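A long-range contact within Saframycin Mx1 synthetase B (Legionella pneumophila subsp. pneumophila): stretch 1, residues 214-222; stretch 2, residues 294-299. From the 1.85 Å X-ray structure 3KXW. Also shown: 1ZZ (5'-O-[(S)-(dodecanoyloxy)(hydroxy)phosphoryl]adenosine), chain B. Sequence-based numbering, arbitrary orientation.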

# COMPACT_ATOMS: atom_id res chain seq x y z
N TRP A 214 2.76 10.13 1.95
CA TRP A 214 1.71 9.99 2.98
C TRP A 214 1.28 8.53 3.12
O TRP A 214 0.34 8.24 3.86
N LEU A 215 1.94 7.63 2.40
CA LEU A 215 1.48 6.23 2.28
C LEU A 215 1.55 5.45 3.58
O LEU A 215 2.43 5.66 4.40
N PRO A 216 0.59 4.53 3.78
CA PRO A 216 0.60 3.72 4.99
C PRO A 216 1.97 3.03 5.16
O PRO A 216 2.39 2.33 4.25
N PRO A 217 2.65 3.24 6.30
CA PRO A 217 3.93 2.54 6.52
C PRO A 217 3.70 1.05 6.84
O PRO A 217 4.67 0.33 6.99
N HIS A 218 2.44 0.62 6.94
CA HIS A 218 2.13 -0.79 7.22
C HIS A 218 1.80 -1.61 5.95
O HIS A 218 1.35 -2.77 6.01
N HIS A 219 1.98 -0.98 4.79
CA HIS A 219 1.86 -1.64 3.49
C HIS A 219 3.26 -1.56 2.85
O HIS A 219 4.01 -0.62 3.11
N ASP A 220 3.64 -2.55 2.06
CA ASP A 220 4.95 -2.58 1.42
C ASP A 220 5.41 -1.28 0.73
O ASP A 220 6.52 -0.84 0.94
N MSE A 221 4.56 -0.66 -0.09
CA MSE A 221 4.98 0.53 -0.82
C MSE A 221 5.46 1.69 0.08
O MSE A 221 6.53 2.26 -0.13
N GLY A 222 4.65 2.02 1.08
CA GLY A 222 4.96 3.12 1.99
C GLY A 222 6.11 2.78 2.93
O GLY A 222 6.80 3.69 3.41
N ALA A 294 6.15 10.65 -10.45
CA ALA A 294 4.88 10.51 -9.72
C ALA A 294 4.47 9.07 -9.93
O ALA A 294 3.81 8.75 -10.94
N PHE A 295 4.88 8.19 -9.01
CA PHE A 295 4.65 6.76 -9.29
C PHE A 295 3.21 6.35 -9.01
O PHE A 295 2.52 6.97 -8.19
N ASN A 296 2.76 5.35 -9.75
CA ASN A 296 1.39 4.91 -9.69
C ASN A 296 1.42 3.39 -9.72
O ASN A 296 1.64 2.79 -10.77
N GLY A 297 1.20 2.78 -8.56
CA GLY A 297 1.23 1.33 -8.43
C GLY A 297 0.41 0.85 -7.24
O GLY A 297 0.07 1.65 -6.37
N ALA A 298 0.16 -0.46 -7.21
CA ALA A 298 -0.50 -1.19 -6.12
C ALA A 298 -1.92 -1.61 -6.50
O ALA A 298 -2.55 -2.43 -5.81
N GLU A 299 -2.41 -1.06 -7.60
CA GLU A 299 -3.74 -1.41 -8.09
C GLU A 299 -3.81 -1.02 -9.55
O GLU A 299 -2.89 -0.42 -10.08

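The contact between the two stretches is small and apolar, burying 207 Å² in all, and it is built around Met 221, modelled as selenomethionine. This residue sits in the first turn of a helix, its CA-to-CB bond directed toward the other stretch. With chi1 and chi2 both t the chain extends across the gap, and chi3 at p then turns the terminal methyl toward Gly 297 and Ala 298. The result is a long, unbranched side chain that meets three residues. Its SE lies 3.8 Å from CE2 of Phe 295, its CE 3.8 Å from CB of Ala 298, and the same CE only 3.4 Å from the carbonyl O of Gly 297. A flexible, polarizable side chain can touch an aromatic edge, a methyl and a carbonyl oxygen at once.

Phe 295, on the strand, also points toward its partner, with chi1 p and chi2 near -95°. The selenium stands at the edge of its ring, 5.1 Å from SE of Met 221 to the ring centroid and 75° off the normal. Leu 215 reaches the same ring near its plane, CD1 lying 4.0 Å from CZ of Phe 295; its m,t rotamer carries CD1 to the aromatic edge. One ring face is left to the dodecanoyl tail of 1ZZ, whose C2 is 3.5 Å from CE1 of Phe 295. The tail also passes Met 221, with SE 3.9 Å from C6 of 1ZZ, so the ligand extends the apolar packing.

Gly 297 and Ala 298, which follow Asn 296, bring little or no side chain to the contact. At Gly 297 an ideal CB would come within 3.0 Å of C8 of 1ZZ, so the absence of a side chain leaves room for the acyl chain. Ala 298 points its methyl toward stretch 1, filling the space beside Met 221 and His 219 without reaching farther; its CB is 4.3 Å from CE1 of His 219. Asn 296, by contrast, points away, and its amide finds a hydrogen bond elsewhere in the structure.

His 219 marks the passage to the polar edge. It occupies the N-cap position before the helix, and its t rotamer, with chi2 near -94°, brings the imidazole within reach of both Ala 298 and the ligand phosphate. There NE2 donates a weak hydrogen bond to O4 of 1ZZ at 2.9 Å. No hydrogen bond joins the two stretches themselves. Asp 220, with chi1 p, instead turns OD1 back to accept a weak hydrogen bond from N of Met 221 at 2.6 Å, while its OD2 lies just 2.4 Å from O2 of 1ZZ.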

# COMPACT_ATOMS: atom_id res chain seq x y z
CB TRP A 214 0.46 10.84 2.64
CG TRP A 214 -0.09 10.56 1.25
CD1 TRP A 214 0.17 11.26 0.12
CD2 TRP A 214 -0.99 9.50 0.87
NE1 TRP A 214 -0.49 10.70 -0.95
CE2 TRP A 214 -1.22 9.62 -0.52
CE3 TRP A 214 -1.63 8.47 1.57
CZ2 TRP A 214 -2.03 8.75 -1.23
CZ3 TRP A 214 -2.46 7.60 0.86
CH2 TRP A 214 -2.65 7.74 -0.53
CB LEU A 215 2.26 5.49 1.19
CG LEU A 215 2.20 6.05 -0.23
CD1 LEU A 215 3.08 5.19 -1.17
CD2 LEU A 215 0.75 6.16 -0.77
CB PRO A 216 -0.45 2.63 4.71
CG PRO A 216 -1.33 3.18 3.63
CD PRO A 216 -0.56 4.27 2.90
CB PRO A 217 4.53 3.24 7.76
CG PRO A 217 3.48 4.10 8.33
CD PRO A 217 2.25 4.08 7.44
CB HIS A 218 0.97 -0.90 8.20
CG HIS A 218 1.04 0.06 9.35
ND1 HIS A 218 1.59 -0.28 10.57
CD2 HIS A 218 0.60 1.34 9.48
CE1 HIS A 218 1.48 0.74 11.41
NE2 HIS A 218 0.89 1.74 10.77
CB HIS A 219 0.81 -0.89 2.66
CG HIS A 219 0.68 -1.38 1.25
ND1 HIS A 219 1.36 -0.81 0.20
CD2 HIS A 219 -0.07 -2.38 0.72
CE1 HIS A 219 1.04 -1.43 -0.92
NE2 HIS A 219 0.17 -2.39 -0.63
CB ASP A 220 5.08 -3.77 0.46
CG ASP A 220 3.98 -3.82 -0.57
OD1 ASP A 220 3.26 -2.80 -0.73
OD2 ASP A 220 3.85 -4.88 -1.24
CB MSE A 221 3.85 1.01 -1.73
CG MSE A 221 4.32 1.73 -2.94
SE MSE A 221 3.00 1.70 -4.44
CE MSE A 221 1.53 2.49 -3.46
CB ALA A 294 3.84 11.46 -10.29
CB PHE A 295 5.68 5.86 -8.60
CG PHE A 295 5.60 5.90 -7.10
CD1 PHE A 295 6.42 6.75 -6.36
CD2 PHE A 295 4.71 5.07 -6.43
CE1 PHE A 295 6.34 6.78 -4.97
CE2 PHE A 295 4.63 5.10 -5.04
CZ PHE A 295 5.43 5.94 -4.31
CB ASN A 296 0.62 5.46 -10.90
CG ASN A 296 -0.86 5.17 -10.83
OD1 ASN A 296 -1.32 4.38 -10.01
ND2 ASN A 296 -1.62 5.80 -11.73
CB ALA A 298 -0.48 -0.44 -4.79
CB GLU A 299 -4.83 -0.69 -7.29
CG GLU A 299 -4.86 0.82 -7.53
CD GLU A 299 -5.84 1.52 -6.61
OE1 GLU A 299 -6.21 0.92 -5.57
OE2 GLU A 299 -6.26 2.64 -6.91
P 1ZZ B . 0.67 -5.87 -2.20
C1 1ZZ B . 10.20 5.09 -4.00
N1 1ZZ B . -1.06 -4.52 -8.24
O1 1ZZ B . 0.89 -3.24 -4.12
C2 1ZZ B . 8.86 4.42 -4.33
N2 1ZZ B . 0.57 -3.13 -8.87
O2 1ZZ B . 1.84 -4.74 -2.58
C3 1ZZ B . 9.05 3.11 -5.11
N3 1ZZ B . -2.51 -4.39 -10.42
O3 1ZZ B . 1.32 -7.11 -1.83
C4 1ZZ B . 7.78 2.25 -5.04
N4 1ZZ B . -1.53 -2.88 -12.03
O4 1ZZ B . -0.19 -5.28 -0.97
C5 1ZZ B . 7.73 1.17 -6.14
N5 1ZZ B . 0.51 -1.77 -11.76
O5 1ZZ B . -0.38 -6.10 -3.47
C6 1ZZ B . 6.37 0.46 -6.06
O6 1ZZ B . -1.53 -5.41 -5.97
C7 1ZZ B . 5.91 -0.58 -7.11
O7 1ZZ B . -2.50 -7.47 -7.78
C8 1ZZ B . 4.48 -1.14 -7.04
O8 1ZZ B . -0.52 -8.58 -6.79
C9 1ZZ B . 4.43 -2.28 -6.02
C10 1ZZ B . 3.06 -2.46 -5.33
C11 1ZZ B . 3.24 -3.45 -4.14
C12 1ZZ B . 1.90 -4.17 -3.89
C13 1ZZ B . 0.09 -6.44 -4.75
C14 1ZZ B . -0.99 -6.55 -5.64
C15 1ZZ B . -0.61 -7.26 -6.99
C16 1ZZ B . -1.55 -6.89 -7.84
C17 1ZZ B . -1.70 -5.50 -7.47
C18 1ZZ B . 0.19 -3.87 -7.90
C19 1ZZ B . -0.48 -3.23 -9.93
C20 1ZZ B . -1.39 -4.08 -9.56
C21 1ZZ B . -2.61 -3.79 -11.58
C22 1ZZ B . -0.57 -2.62 -11.31